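Local coordinates for sulfite dehydrogenase (PDB 2XTS), which oxidises protein-bound sulfane sulfur in the Sox system, using a molybdenum cofactor and passing electrons to its haem c-carrying cytochrome partner, at the interface of chains A and C and the interface of chains A and B. Numbering follows the deposited sequence. Chains: chain A/B, Sulfite dehydrogenase; chain C, Cytochrome.

Contact 1: the interface of chains A and C. Residues chain A 339, 377, 385-389; chain C 172-179.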
# COMPACT_ATOMS: atom_id res chain seq x y z
N LEU A 339 -19.49 -11.05 24.53
CA LEU A 339 -19.35 -12.00 23.44
C LEU A 339 -19.50 -11.22 22.15
O LEU A 339 -20.61 -10.96 21.68
CB LEU A 339 -20.37 -13.13 23.56
CG LEU A 339 -20.12 -14.11 24.70
CD1 LEU A 339 -21.39 -14.94 24.93
CD2 LEU A 339 -18.90 -15.00 24.46
N TRP A 377 -14.78 -13.98 23.06
CA TRP A 377 -15.10 -13.82 24.48
C TRP A 377 -14.13 -12.83 25.11
O TRP A 377 -12.96 -13.11 25.24
CB TRP A 377 -15.05 -15.17 25.18
CG TRP A 377 -15.36 -15.16 26.64
CD1 TRP A 377 -16.21 -14.34 27.30
CD2 TRP A 377 -14.85 -16.07 27.61
NE1 TRP A 377 -16.27 -14.68 28.64
CE2 TRP A 377 -15.46 -15.76 28.85
CE3 TRP A 377 -13.97 -17.16 27.55
CZ2 TRP A 377 -15.18 -16.46 30.02
CZ3 TRP A 377 -13.68 -17.86 28.72
CH2 TRP A 377 -14.29 -17.50 29.94
N GLU A 385 -10.76 -14.31 23.91
CA GLU A 385 -10.64 -15.69 23.43
C GLU A 385 -11.48 -15.96 22.20
O GLU A 385 -12.59 -15.45 22.03
CB GLU A 385 -11.09 -16.66 24.53
CG GLU A 385 -10.09 -16.87 25.67
CD GLU A 385 -10.42 -18.04 26.58
OE1 GLU A 385 -11.04 -19.00 26.10
OE2 GLU A 385 -10.03 -17.99 27.76
N ASN A 386 -10.96 -16.85 21.35
CA ASN A 386 -11.70 -17.51 20.31
C ASN A 386 -12.54 -18.62 20.94
O ASN A 386 -11.98 -19.53 21.58
CB ASN A 386 -10.72 -18.14 19.32
CG ASN A 386 -11.41 -18.93 18.23
OD1 ASN A 386 -12.62 -18.82 18.03
ND2 ASN A 386 -10.65 -19.79 17.56
N VAL A 387 -13.86 -18.49 20.84
CA VAL A 387 -14.81 -19.46 21.36
C VAL A 387 -15.87 -19.77 20.33
O VAL A 387 -16.07 -19.00 19.42
CB VAL A 387 -15.50 -18.96 22.67
CG1 VAL A 387 -14.45 -18.68 23.74
CG2 VAL A 387 -16.37 -17.76 22.42
N GLU A 388 -16.55 -20.91 20.51
CA GLU A 388 -17.89 -21.12 19.93
C GLU A 388 -18.90 -20.99 21.05
O GLU A 388 -18.58 -21.30 22.20
CB GLU A 388 -18.06 -22.49 19.28
CG GLU A 388 -17.22 -22.69 18.06
CD GLU A 388 -17.62 -23.90 17.24
OE1 GLU A 388 -18.43 -24.73 17.68
OE2 GLU A 388 -17.09 -24.07 16.12
N ILE A 389 -20.09 -20.56 20.69
CA ILE A 389 -21.21 -20.51 21.61
C ILE A 389 -22.42 -21.20 20.98
O ILE A 389 -22.55 -21.26 19.76
CB ILE A 389 -21.56 -19.06 22.03
CG1 ILE A 389 -21.88 -18.18 20.82
CG2 ILE A 389 -20.46 -18.49 22.92
CD1 ILE A 389 -22.42 -16.80 21.24
N VAL C 172 -26.09 -18.77 23.96
CA VAL C 172 -24.85 -18.02 24.23
C VAL C 172 -23.94 -18.68 25.27
O VAL C 172 -23.05 -18.04 25.83
CB VAL C 172 -25.16 -16.56 24.64
CG1 VAL C 172 -25.79 -15.84 23.48
CG2 VAL C 172 -26.06 -16.51 25.89
N GLU C 173 -24.14 -19.98 25.49
CA GLU C 173 -23.23 -20.74 26.34
C GLU C 173 -21.94 -21.05 25.59
O GLU C 173 -21.98 -21.53 24.46
CB GLU C 173 -23.89 -22.07 26.78
CG GLU C 173 -22.98 -23.12 27.40
CD GLU C 173 -23.75 -24.36 27.84
OE1 GLU C 173 -24.74 -24.22 28.60
OE2 GLU C 173 -23.36 -25.48 27.44
N ILE C 174 -20.80 -20.86 26.25
CA ILE C 174 -19.51 -21.19 25.61
C ILE C 174 -19.36 -22.71 25.52
O ILE C 174 -19.47 -23.40 26.54
CB ILE C 174 -18.34 -20.53 26.35
CG1 ILE C 174 -18.39 -19.02 26.18
CG2 ILE C 174 -16.98 -21.05 25.81
CD1 ILE C 174 -17.47 -18.33 27.11
N THR C 175 -19.14 -23.21 24.30
CA THR C 175 -19.03 -24.65 24.04
C THR C 175 -17.66 -25.13 23.61
O THR C 175 -17.33 -26.28 23.86
CB THR C 175 -19.99 -25.10 22.94
OG1 THR C 175 -19.76 -24.28 21.79
CG2 THR C 175 -21.43 -24.99 23.41
N LYS C 176 -16.89 -24.30 22.93
CA LYS C 176 -15.54 -24.64 22.48
C LYS C 176 -14.63 -23.46 22.80
O LYS C 176 -15.06 -22.29 22.70
CB LYS C 176 -15.53 -24.87 20.97
CG LYS C 176 -16.35 -26.04 20.45
CD LYS C 176 -15.88 -27.39 20.94
CE LYS C 176 -16.49 -28.57 20.20
NZ LYS C 176 -15.91 -28.76 18.82
N ARG C 177 -13.41 -23.76 23.21
CA ARG C 177 -12.37 -22.75 23.45
C ARG C 177 -11.04 -23.16 22.82
O ARG C 177 -10.53 -24.23 23.10
CB ARG C 177 -12.13 -22.57 24.97
CG ARG C 177 -13.35 -22.07 25.73
CD ARG C 177 -13.13 -22.12 27.22
NE ARG C 177 -12.11 -21.19 27.67
CZ ARG C 177 -11.67 -21.13 28.92
NH1 ARG C 177 -12.15 -21.96 29.85
NH2 ARG C 177 -10.75 -20.26 29.27
N ALA C 178 -10.48 -22.30 21.98
CA ALA C 178 -9.18 -22.57 21.35
C ALA C 178 -8.08 -22.75 22.38
O ALA C 178 -7.13 -23.49 22.15
CB ALA C 178 -8.82 -21.46 20.37
N VAL C 179 -8.15 -22.05 23.51
CA VAL C 179 -7.10 -22.21 24.51
C VAL C 179 -7.00 -23.64 25.03
O VAL C 179 -5.98 -24.05 25.53
CB VAL C 179 -7.26 -21.27 25.71
CG1 VAL C 179 -7.00 -19.82 25.29
CG2 VAL C 179 -8.60 -21.47 26.43
O HOH W 1 -10.20 -19.83 23.69
O HOH W 2 -17.99 -27.35 17.30
O HOH W 3 -20.40 -25.26 19.44
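One face of the A:Trp377 indole is capped by the delta-methyl of C:Ile174, CD1 standing 3.7 Å from the centroids of both the five- and six-membered rings. At the indole edge, in plane, sits CZ of C:Arg177; the two flat groups are turned 85° apart, so the rim atom CZ3 of the tryptophan lies over one face of the guanidinium. The guanidinium edge meets the carboxylate of A:Glu385 almost coplanar, in a side-on two-pronged salt bridge: C:Arg177 NE gives a hydrogen bond to A:Glu385 OE1 (2.9 Å) and NH2 one to OE2 (2.8 Å), both on syn lone pairs. A bend at chi3 (66°) turns the arginine tip to this pose. An alanine in place of C:Arg177 would remove both prongs and the group that CZ3 rests on, and would probably leave the A:Glu385 charge poorly compensated and the indole edge less well packed. Along the backbone, strand 174-177 of the cytochrome pairs antiparallel with strand 384-389 of chain A, a sheet-type attachment of the haem subunit to the molybdenum subunit. C:Thr175 N donates to A:Glu388 O (2.9 Å), A:Glu388 N to C:Lys176 O (3.0 Å), and C:Ala178 N to A:Asn386 O. A:Glu388 and C:Lys176 run side by side, their charged tips joined through water. A second water lies 2.7 Å from A:Glu385 OE1 and also contacts A:Asn386 O and C:Val179 N.

Contact 2: the interface of chains A and B. Residues chain A 111-113, 147, 149, 197, 200; chain B 61-65, 316, 328.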
# COMPACT_ATOMS: atom_id res chain seq x y z
N ARG A 111 -4.48 -0.70 -20.19
CA ARG A 111 -4.49 -1.09 -18.78
C ARG A 111 -5.78 -0.78 -18.06
O ARG A 111 -6.49 0.14 -18.43
CB ARG A 111 -3.34 -0.42 -18.04
CG ARG A 111 -1.99 -0.81 -18.61
CD ARG A 111 -0.83 -0.10 -17.93
NE ARG A 111 0.41 -0.40 -18.63
CZ ARG A 111 1.55 0.25 -18.49
NH1 ARG A 111 1.67 1.21 -17.57
NH2 ARG A 111 2.57 -0.09 -19.23
N THR A 112 -6.07 -1.59 -17.06
CA THR A 112 -7.21 -1.40 -16.18
C THR A 112 -6.73 -1.57 -14.74
O THR A 112 -5.61 -1.96 -14.48
CB THR A 112 -8.30 -2.46 -16.46
OG1 THR A 112 -7.71 -3.76 -16.35
CG2 THR A 112 -8.93 -2.27 -17.84
N THR A 113 -7.62 -1.28 -13.81
CA THR A 113 -7.34 -1.41 -12.40
C THR A 113 -8.52 -2.02 -11.67
O THR A 113 -9.67 -1.84 -12.05
CB THR A 113 -6.97 -0.05 -11.76
OG1 THR A 113 -6.55 -0.24 -10.40
CG2 THR A 113 -8.13 0.90 -11.76
N GLU A 147 -4.54 -2.82 -4.49
CA GLU A 147 -4.88 -2.11 -5.72
C GLU A 147 -4.05 -2.68 -6.86
O GLU A 147 -2.83 -2.53 -6.85
CB GLU A 147 -4.56 -0.62 -5.56
CG GLU A 147 -4.81 0.22 -6.81
CD GLU A 147 -4.23 1.62 -6.70
OE1 GLU A 147 -3.00 1.77 -6.67
OE2 GLU A 147 -5.00 2.60 -6.70
N VAL A 149 -3.02 -3.14 -10.97
CA VAL A 149 -3.06 -2.62 -12.33
C VAL A 149 -2.51 -3.70 -13.26
O VAL A 149 -1.50 -4.36 -12.98
CB VAL A 149 -2.27 -1.30 -12.48
CG1 VAL A 149 -2.25 -0.79 -13.94
CG2 VAL A 149 -2.85 -0.27 -11.55
N PHE A 197 1.05 -4.93 -11.38
CA PHE A 197 1.32 -4.01 -10.27
C PHE A 197 0.33 -4.27 -9.15
O PHE A 197 -0.83 -4.55 -9.42
CB PHE A 197 1.16 -2.56 -10.72
CG PHE A 197 2.09 -2.14 -11.79
CD1 PHE A 197 3.36 -1.64 -11.52
CD2 PHE A 197 1.69 -2.24 -13.10
CE1 PHE A 197 4.19 -1.24 -12.56
CE2 PHE A 197 2.54 -1.86 -14.13
CZ PHE A 197 3.77 -1.35 -13.85
N GLY A 200 0.84 -0.15 -6.18
CA GLY A 200 1.72 0.80 -6.79
C GLY A 200 2.92 0.27 -7.53
O GLY A 200 3.39 0.90 -8.45
N LEU B 61 6.12 3.48 -10.86
CA LEU B 61 4.90 3.07 -10.18
C LEU B 61 3.71 3.10 -11.14
O LEU B 61 3.72 3.76 -12.16
CB LEU B 61 4.66 3.95 -8.94
CG LEU B 61 5.78 3.94 -7.89
CD1 LEU B 61 5.46 4.95 -6.81
CD2 LEU B 61 6.04 2.56 -7.30
N GLU B 62 2.65 2.40 -10.77
CA GLU B 62 1.35 2.48 -11.45
C GLU B 62 0.25 2.70 -10.41
O GLU B 62 0.50 2.81 -9.20
CB GLU B 62 1.08 1.26 -12.34
CG GLU B 62 1.20 1.55 -13.83
CD GLU B 62 0.04 2.33 -14.43
OE1 GLU B 62 -0.93 2.63 -13.71
OE2 GLU B 62 0.09 2.58 -15.67
N GLY B 63 -0.98 2.80 -10.87
CA GLY B 63 -2.08 2.99 -9.93
C GLY B 63 -1.98 4.30 -9.20
O GLY B 63 -1.56 5.29 -9.79
N THR B 64 -2.37 4.30 -7.92
CA THR B 64 -2.39 5.50 -7.12
C THR B 64 -1.77 5.35 -5.73
O THR B 64 -1.36 6.33 -5.13
CB THR B 64 -3.82 6.07 -6.93
OG1 THR B 64 -4.58 5.20 -6.09
CG2 THR B 64 -4.49 6.31 -8.27
N ILE B 65 -1.69 4.13 -5.20
CA ILE B 65 -1.16 3.93 -3.85
C ILE B 65 0.36 3.92 -3.92
O ILE B 65 0.93 3.17 -4.68
CB ILE B 65 -1.67 2.59 -3.25
CG1 ILE B 65 -3.19 2.61 -3.07
CG2 ILE B 65 -0.92 2.23 -1.98
CD1 ILE B 65 -3.70 3.64 -2.09
N THR B 316 -8.24 5.90 -14.87
CA THR B 316 -8.18 4.47 -14.54
C THR B 316 -8.33 4.36 -13.04
O THR B 316 -7.45 4.77 -12.28
CB THR B 316 -6.89 3.86 -15.03
OG1 THR B 316 -6.93 3.93 -16.46
CG2 THR B 316 -6.71 2.43 -14.56
N HIS B 328 -4.62 7.23 -18.38
CA HIS B 328 -4.00 6.51 -19.50
C HIS B 328 -4.51 7.02 -20.84
O HIS B 328 -5.68 7.37 -20.98
CB HIS B 328 -4.29 5.00 -19.46
CG HIS B 328 -3.71 4.30 -18.28
ND1 HIS B 328 -2.37 3.98 -18.14
CD2 HIS B 328 -4.32 3.83 -17.18
CE1 HIS B 328 -2.20 3.37 -16.97
NE2 HIS B 328 -3.37 3.28 -16.37
O HOH W 4 -8.37 1.96 -17.63
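B:Glu62 reaches from a loop of one subunit into the other, and each step of its side chain meets something. CB lies over the centre of the A:Phe197 ring, 3.6 Å from its centroid, a CH-pi contact. CG stays above the same ring near its CE2 rim, and the bend at chi2 (-75°) then turns CD and the carboxylate away from the line of CA, CB and CG. The side chain crosses that of A:Val149 at about a right angle, with CD and OE1 against the CG1 methyl. OE1 turns its anti lone pair back to B:Gly63 N (2.8 Å), a hydrogen bond within the loop that fixes the rotation of the carboxylate. OE2, also through its anti lone pair, takes the salt-bridging hydrogen bond from A:Arg111 NH1 (2.8 Å). It lies in the guanidinium plane, but the carboxylate is turned 72° from that plane, so this is a one-pronged grip. The extended arginine chain passes B:His328, its CB over one face of the imidazole toward the rim. At the root of B:Glu62, its backbone N donates to A:Gly200 O on a lone pair (2.9 Å).

Farther along the loop the roles reverse, and A:Glu147, CG anti to its backbone N (chi1 177°), thrusts an extended chain at chain B. OE1 accepts B:Thr64 N (2.9 Å) and B:Ile65 N (3.1 Å) from above the carboxylate plane, while OE2 takes the hydroxyl OG1 of B:Thr64 (2.7 Å) on its syn lone pair. These three donors would be expected to stabilise the carboxylate as an anion. Elsewhere in the patch the methyls of A:Thr113 and B:Thr316 pack tightly, CG2 to CG2 at 3.5 Å. Repeated by two-fold symmetry, the patch clasps loop 61-65 of each subunit against its mate and contributes to the sulfite dehydrogenase pairing, likely the dimer expected of a family with a Mo-co dimerisation domain.

Contact 1 and contact 2 lie about 43 Å apart, measured between the centres of their C-alpha atoms, and share no residue. Chain A takes part in both through different elements: contact 1 uses strands 338-346 and 375-378 and the C-terminal strand 384-389, whereas contact 2 uses strands 112-119, 143-152 and 193-198 and, in the twin contact, loop 61-65 with strands 314-316 and 325-333. One joins unlike subunits by extending a sheet; the other joins two copies of the same protein, mainly through side chains gripping a loop. Each chain A-type subunit can therefore hold a cytochrome and its twin at once.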